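Local coordinates for protein F420-reducing hydrogenase, subunit beta (Methanothermobacter marburgensis, PDB 4OMF) that carries FAD and an iron-sulfur cluster as the beta subunit of F420-reducing hydrogenase, and probably passes electrons from hydrogen oxidation to coenzyme F420, at residues M107-R110 / K111-Y115; M84-K87 / A88-Y92; Y187-A190 / G191-I194. One frame throughout, in Å; residues are numbered along the deposited sequence.

Contact 1 (M107-R110 / K111-Y115); sequences MGIR and KMQTY. With KEN (N,N-dimethylmethanamine), chain P.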
# COMPACT_ATOMS: atom_id res chain seq x y z
N MET C 107 -1.62 -4.32 -27.97
CA MET C 107 -2.88 -3.75 -27.49
C MET C 107 -2.69 -2.66 -26.43
O MET C 107 -3.33 -1.61 -26.48
CB MET C 107 -3.78 -4.85 -26.95
CG MET C 107 -4.19 -5.81 -28.04
SD MET C 107 -5.13 -7.21 -27.37
CE MET C 107 -4.68 -8.48 -28.52
N GLY C 108 -1.83 -2.90 -25.46
CA GLY C 108 -1.53 -1.89 -24.48
C GLY C 108 -0.97 -0.64 -25.12
O GLY C 108 -1.33 0.47 -24.72
N ILE C 109 -0.08 -0.81 -26.11
CA ILE C 109 0.49 0.34 -26.81
C ILE C 109 -0.56 1.14 -27.60
O ILE C 109 -0.59 2.36 -27.53
CB ILE C 109 1.64 -0.11 -27.78
CG1 ILE C 109 2.80 -0.71 -26.98
CG2 ILE C 109 2.09 1.04 -28.71
CD1 ILE C 109 3.80 -1.46 -27.84
N ARG C 110 -1.42 0.46 -28.34
CA ARG C 110 -2.40 1.14 -29.18
C ARG C 110 -3.45 1.81 -28.29
O ARG C 110 -3.96 2.89 -28.60
CB ARG C 110 -3.07 0.17 -30.17
CG ARG C 110 -2.15 -0.42 -31.25
CD ARG C 110 -1.34 0.65 -31.97
NE ARG C 110 -0.82 0.13 -33.24
CZ ARG C 110 0.10 0.75 -33.97
NH1 ARG C 110 0.53 0.21 -35.10
NH2 ARG C 110 0.60 1.91 -33.56
N LYS C 111 -3.77 1.15 -27.17
CA LYS C 111 -4.70 1.75 -26.22
C LYS C 111 -4.10 3.03 -25.66
O LYS C 111 -4.81 4.02 -25.50
CB LYS C 111 -5.04 0.78 -25.06
CG LYS C 111 -6.00 1.39 -24.02
CD LYS C 111 -6.43 0.38 -22.98
CE LYS C 111 -7.17 1.09 -21.86
NZ LYS C 111 -7.64 0.14 -20.77
N MET C 112 -2.80 3.01 -25.39
CA MET C 112 -2.14 4.20 -24.88
C MET C 112 -2.19 5.33 -25.90
O MET C 112 -2.45 6.48 -25.55
CB MET C 112 -0.68 3.90 -24.49
CG MET C 112 0.16 5.15 -24.17
SD MET C 112 1.03 5.84 -25.61
CE MET C 112 2.13 4.47 -26.04
N GLN C 113 -2.00 4.99 -27.19
CA GLN C 113 -1.91 6.05 -28.20
C GLN C 113 -3.27 6.72 -28.39
O GLN C 113 -3.37 7.93 -28.58
CB GLN C 113 -1.41 5.52 -29.54
CG GLN C 113 0.05 5.04 -29.56
CD GLN C 113 0.45 4.53 -30.94
OE1 GLN C 113 -0.11 3.55 -31.44
NE2 GLN C 113 1.39 5.21 -31.59
N THR C 114 -4.32 5.91 -28.34
CA THR C 114 -5.67 6.42 -28.55
C THR C 114 -6.20 7.11 -27.30
O THR C 114 -6.90 8.13 -27.40
CB THR C 114 -6.61 5.28 -28.97
OG1 THR C 114 -6.14 4.75 -30.21
CG2 THR C 114 -8.02 5.78 -29.21
N TYR C 115 -5.85 6.56 -26.13
CA TYR C 115 -6.25 7.11 -24.82
C TYR C 115 -5.08 7.30 -23.85
O TYR C 115 -4.93 6.54 -22.90
CB TYR C 115 -7.27 6.18 -24.15
CG TYR C 115 -8.61 6.17 -24.85
CD1 TYR C 115 -9.51 7.21 -24.66
CD2 TYR C 115 -8.98 5.12 -25.69
CE1 TYR C 115 -10.75 7.20 -25.29
CE2 TYR C 115 -10.21 5.12 -26.34
CZ TYR C 115 -11.08 6.16 -26.13
OH TYR C 115 -12.32 6.19 -26.74
CA1 KEN P . 1.60 3.85 -37.19
CB1 KEN P . 1.57 5.07 -34.99
CC1 KEN P . 2.88 2.99 -35.18
NE1 KEN P . 2.39 4.21 -35.93
O HOH W 1 -4.60 3.29 -31.82

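Contact 2 (M84-K87 / A88-Y92); sequences MLKK and AVRQY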
# COMPACT_ATOMS: atom_id res chain seq x y z
N MET C 84 9.33 -0.25 -21.11
CA MET C 84 10.49 0.62 -21.36
C MET C 84 10.22 1.76 -22.36
O MET C 84 11.10 2.57 -22.60
CB MET C 84 11.68 -0.21 -21.87
CG MET C 84 12.19 -1.23 -20.87
SD MET C 84 12.93 -0.41 -19.46
CE MET C 84 14.17 0.57 -20.31
N LEU C 85 9.03 1.79 -22.95
CA LEU C 85 8.71 2.80 -23.96
C LEU C 85 8.82 4.22 -23.42
O LEU C 85 9.30 5.11 -24.13
CB LEU C 85 7.30 2.58 -24.53
CG LEU C 85 7.11 1.29 -25.34
CD1 LEU C 85 5.67 1.23 -25.82
CD2 LEU C 85 8.06 1.18 -26.53
N LYS C 86 8.41 4.47 -22.19
CA LYS C 86 8.51 5.87 -21.74
C LYS C 86 9.95 6.24 -21.38
O LYS C 86 10.37 7.34 -21.72
CB LYS C 86 7.58 6.22 -20.57
CG LYS C 86 7.54 7.78 -20.36
CD LYS C 86 7.00 8.19 -19.01
CE LYS C 86 5.54 7.85 -18.91
NZ LYS C 86 5.09 7.87 -17.49
N LYS C 87 10.69 5.37 -20.71
CA LYS C 87 12.11 5.64 -20.46
C LYS C 87 12.82 6.00 -21.79
O LYS C 87 13.70 6.88 -21.85
CB LYS C 87 12.79 4.44 -19.81
CG LYS C 87 14.24 4.70 -19.40
CD LYS C 87 14.32 5.40 -18.05
CE LYS C 87 15.75 5.86 -17.70
NZ LYS C 87 16.79 4.82 -17.93
N ALA C 88 12.43 5.31 -22.85
CA ALA C 88 13.08 5.49 -24.14
C ALA C 88 12.92 6.91 -24.66
O ALA C 88 13.83 7.45 -25.27
CB ALA C 88 12.54 4.47 -25.16
N VAL C 89 11.80 7.56 -24.34
CA VAL C 89 11.59 8.92 -24.85
C VAL C 89 11.95 9.99 -23.80
O VAL C 89 11.89 11.19 -24.08
CB VAL C 89 10.15 9.13 -25.35
CG1 VAL C 89 9.84 8.16 -26.53
CG2 VAL C 89 9.13 8.97 -24.21
N ARG C 90 12.33 9.55 -22.60
CA ARG C 90 12.80 10.51 -21.60
C ARG C 90 14.33 10.55 -21.62
O ARG C 90 14.90 11.19 -22.49
CB ARG C 90 12.24 10.18 -20.22
CG ARG C 90 10.69 10.19 -20.22
CD ARG C 90 10.09 11.58 -20.42
NE ARG C 90 8.72 11.59 -19.91
CZ ARG C 90 7.63 11.64 -20.67
NH1 ARG C 90 7.73 11.73 -21.99
NH2 ARG C 90 6.44 11.63 -20.10
N GLN C 91 15.00 9.85 -20.70
CA GLN C 91 16.45 10.01 -20.61
C GLN C 91 17.20 9.52 -21.85
O GLN C 91 18.30 9.99 -22.12
CB GLN C 91 17.01 9.30 -19.36
CG GLN C 91 16.70 10.03 -18.05
CD GLN C 91 15.33 9.70 -17.48
OE1 GLN C 91 14.57 8.90 -18.04
NE2 GLN C 91 14.99 10.34 -16.37
N TYR C 92 16.64 8.57 -22.60
CA TYR C 92 17.36 8.14 -23.82
C TYR C 92 17.26 9.18 -24.94
O TYR C 92 18.04 9.15 -25.91
CB TYR C 92 16.87 6.78 -24.31
CG TYR C 92 17.36 5.62 -23.47
CD1 TYR C 92 18.51 4.92 -23.83
CD2 TYR C 92 16.67 5.22 -22.33
CE1 TYR C 92 18.96 3.85 -23.05
CE2 TYR C 92 17.11 4.15 -21.56
CZ TYR C 92 18.26 3.47 -21.93
OH TYR C 92 18.69 2.42 -21.17
O HOH W 2 17.52 2.11 -18.39

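Contact 3 (Y187-A190 / G191-I194); sequences YEQA and GCKI. With SF4 (iron/sulfur cluster), chain N.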
# COMPACT_ATOMS: atom_id res chain seq x y z
N TYR C 187 0.51 -25.29 -18.72
CA TYR C 187 1.72 -24.65 -18.18
C TYR C 187 1.84 -23.18 -18.60
O TYR C 187 2.68 -22.45 -18.05
CB TYR C 187 2.97 -25.40 -18.63
CG TYR C 187 3.15 -26.76 -18.02
CD1 TYR C 187 3.88 -26.94 -16.83
CD2 TYR C 187 2.63 -27.90 -18.65
CE1 TYR C 187 4.07 -28.20 -16.29
CE2 TYR C 187 2.82 -29.17 -18.09
CZ TYR C 187 3.54 -29.30 -16.91
OH TYR C 187 3.71 -30.56 -16.37
N GLU C 188 1.05 -22.75 -19.58
CA GLU C 188 1.05 -21.35 -20.03
C GLU C 188 0.28 -20.44 -19.04
O GLU C 188 -0.51 -20.95 -18.23
CB GLU C 188 0.45 -21.24 -21.44
CG GLU C 188 -1.07 -21.25 -21.53
CD GLU C 188 -1.73 -22.59 -21.25
OE1 GLU C 188 -2.97 -22.59 -21.01
OE2 GLU C 188 -1.05 -23.64 -21.27
N GLN C 189 0.53 -19.13 -19.06
CA GLN C 189 -0.19 -18.24 -18.13
C GLN C 189 -1.70 -18.27 -18.46
O GLN C 189 -2.08 -18.36 -19.63
CB GLN C 189 0.36 -16.81 -18.17
CG GLN C 189 0.25 -16.13 -19.54
CD GLN C 189 0.68 -14.67 -19.53
OE1 GLN C 189 1.00 -14.11 -18.48
NE2 GLN C 189 0.71 -14.06 -20.71
N ALA C 190 -2.55 -18.27 -17.43
CA ALA C 190 -3.99 -18.42 -17.65
C ALA C 190 -4.59 -17.26 -18.45
O ALA C 190 -5.64 -17.41 -19.08
CB ALA C 190 -4.71 -18.55 -16.32
N GLY C 191 -3.93 -16.11 -18.42
CA GLY C 191 -4.43 -14.93 -19.10
C GLY C 191 -4.52 -15.09 -20.61
O GLY C 191 -5.26 -14.38 -21.29
N CYS C 192 -3.78 -16.05 -21.15
CA CYS C 192 -3.78 -16.29 -22.59
C CYS C 192 -5.09 -16.91 -23.07
O CYS C 192 -5.38 -16.89 -24.26
CB CYS C 192 -2.62 -17.19 -22.99
SG CYS C 192 -1.01 -16.43 -22.80
N LYS C 193 -5.88 -17.47 -22.14
CA LYS C 193 -7.09 -18.22 -22.49
C LYS C 193 -8.11 -17.40 -23.26
O LYS C 193 -8.88 -17.96 -24.04
CB LYS C 193 -7.78 -18.76 -21.22
CG LYS C 193 -7.17 -19.97 -20.57
CD LYS C 193 -7.89 -20.27 -19.24
CE LYS C 193 -6.99 -21.06 -18.28
NZ LYS C 193 -7.53 -21.18 -16.87
N ILE C 194 -8.14 -16.09 -23.03
CA ILE C 194 -9.17 -15.25 -23.65
C ILE C 194 -8.59 -14.36 -24.74
O ILE C 194 -9.26 -13.45 -25.24
CB ILE C 194 -9.89 -14.40 -22.58
CG1 ILE C 194 -8.94 -13.42 -21.88
CG2 ILE C 194 -10.57 -15.32 -21.54
CD1 ILE C 194 -9.68 -12.52 -20.89
FE1 SF4 N . -0.28 -12.18 -24.99
FE2 SF4 N . -2.26 -13.35 -26.31
FE3 SF4 N . -1.05 -14.68 -24.33
FE4 SF4 N . 0.32 -14.25 -26.60
S1 SF4 N . -1.59 -15.55 -26.39
S2 SF4 N . 1.10 -13.89 -24.44
S3 SF4 N . -0.51 -12.27 -27.29
S4 SF4 N . -2.32 -12.78 -24.09

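Contact 1 (M107-R110 / K111-Y115)
The guanidinium of Arg110 and the side-chain amide of Gln113 lie almost in one plane, 8° apart, and meet edge to edge. No face carries this contact. Arg110 NH2 gives its N-H to Gln113 OE1 at 2.8 Å, with 161° at the hydrogen. The donor lies in the carbonyl plane, on a lone pair of OE1. The bound N,N-dimethylmethanamine sits at a different edge, that of NH1 and NH2, with its CC1 methyl 3.0 Å from Arg110 NH2. Its CB1 methyl is 3.4 Å from Gln113 NE2.

The two side chains run side by side from one flank of helix 103-114. Arg110 bends at chi2 (-50°), which folds its chain back toward Gln113, and its CD also touches OE1. Gln113 is extended beyond CG.

Beneath them, backbone bonds of the i to i+4 kind join Met107 to Lys111, Gly108 to Met112, Ile109 to Gln113 and Arg110 to Thr114. A water bonded to Thr114 OG1, whose main partner is an acidic side chain of another protein's chain, bonds weakly to Arg110 O. On another flank, Ile109 CG2 meets Met112 CE at 4.3 Å. The helix is the crossover of a beta-alpha-beta unit between strands 97-101 and 126-132.

Outside partners hold both flat groups. Arg110 NH1 forms a salt bridge with Asp204, and its NE bonds to Leu202 O. Gln113 NE2 bonds to Ala123 O. Arg110 and Gln113 are therefore fixed in rotation from several sides, and the nearby carboxylate of Asp204 would probably balance the arginine's charge in the pocket beside the amine.

Contact 2 (M84-K87 / A88-Y92)
Lys86 and Arg90, both cationic, meet through the carbon chain of the lysine. Lys86 CG sits 3.8 Å above the guanidinium plane of Arg90, over its centre, and the neighbouring CD lies 3.7 Å from Arg90 NH2. A bend at chi3 of Lys86 (-68°) turns its end out of line, leaving Lys86 NZ and Arg90 NH2 4.8 Å apart.

Lys87 makes a second set of side-chain contacts. Its CG is anti to the backbone N (chi1 -175°), beside the carbonyl carbon, and packs 3.6 Å from Tyr92 CE2. Lys87 CE touches Gln91 OE1 at 3.3 Å, the two chains crossing at about a right angle. The Gln91 amide has its main polar partner in an acidic side chain of another protein's chain. A water joins Lys87 NZ, weakly, to Tyr92 OH.

The backbone bonds wind through the weakly bonded helix about 85-89 and the turn that follows. Ala88 N bonds to Met84 O at 3.1 Å, an i to i+4 bond. Val89 N to Lys86 O and Arg90 N to Lys87 O are i to i+3 bonds whose donors stand above the carbonyl planes. Tyr92 N reaches Lys87 O weakly, and the same oxygen lies at the edge of the tyrosine ring, 3.4 Å from CD2.

On the inner side, Leu85 and Ala88 pack on Leu97 of strand 97-101.

Beyond these segments, Lys86 NZ, Lys87 NZ and Arg90 NH2 form salt bridges to acidic side chains of another protein's chain. Arg90 NE bonds to the backbone of that chain, and its NH2 also to Arg120 O. An alanine in place of Arg90 would probably leave that acidic side chain without its mate and the carbon chain of Lys86 without its flat neighbour. The acidic partners probably offset the like charges and make this short helical turn part of an electrostatic subunit interface.

Contact 3 (Y187-A190 / G191-I194)
Gln189 lays its side chain along the sulfur of Cys192, with CG 3.5 Å from SG. Its CG occupies the crowded position between backbone N and carbonyl carbon (chi1 61°), and the chain is extended from there. This brings the amide beside the cluster: NE2 makes a weak hydrogen bond to Cys192 SG at 3.6 Å and lies 3.8 Å from the cluster sulfide S2. Both amide ends have further partners in another protein's chain, where OE1 bonds to a basic side chain and NE2 to the backbone.

Cys192 SG binds iron FE3 of the cluster at 2.3 Å. Ala190 to Cys192 form a short 3-10 turn in the loop between strands 176-180 and 205-208. Cys192 and Cys195 of this loop belong to the cluster pocket and make a Cys-X-X-Cys motif, as in many iron-sulfur proteins. Two i to i+3 bonds close the turn. Cys192 N bonds to Gln189 O at 3.2 Å, and Lys193 N bonds to Ala190 O at 3.1 Å, each at 164° at the hydrogen and with the donor above the carbonyl plane.

Lys193 runs extended beyond CG alongside Ala190. Its CG is 3.3 Å from Ala190 O, and its NZ comes to 3.9 Å from Ala190 CB.

In the fold
Contacts 2 and 1 follow each other along the chain and touch in space. Leu85 CD1 packs on Ile109 CG1 at 3.6 Å, and the centres of the two contacts are about 16 Å apart. Contact 3 stands apart: its centre is about 22 Å from that of contact 1 and about 29 Å from that of contact 2. The iron-sulfur cluster lies between contacts 1 and 3. Cys192 of contact 3 binds it. The side chain of Met107 in contact 1 is about 6 Å from the iron-sulfur cluster. The Cys192 side chain is also about 8 Å from FAD, a spacing consistent with electron transfer between cluster and flavin. All three contacts also meet chains of other proteins.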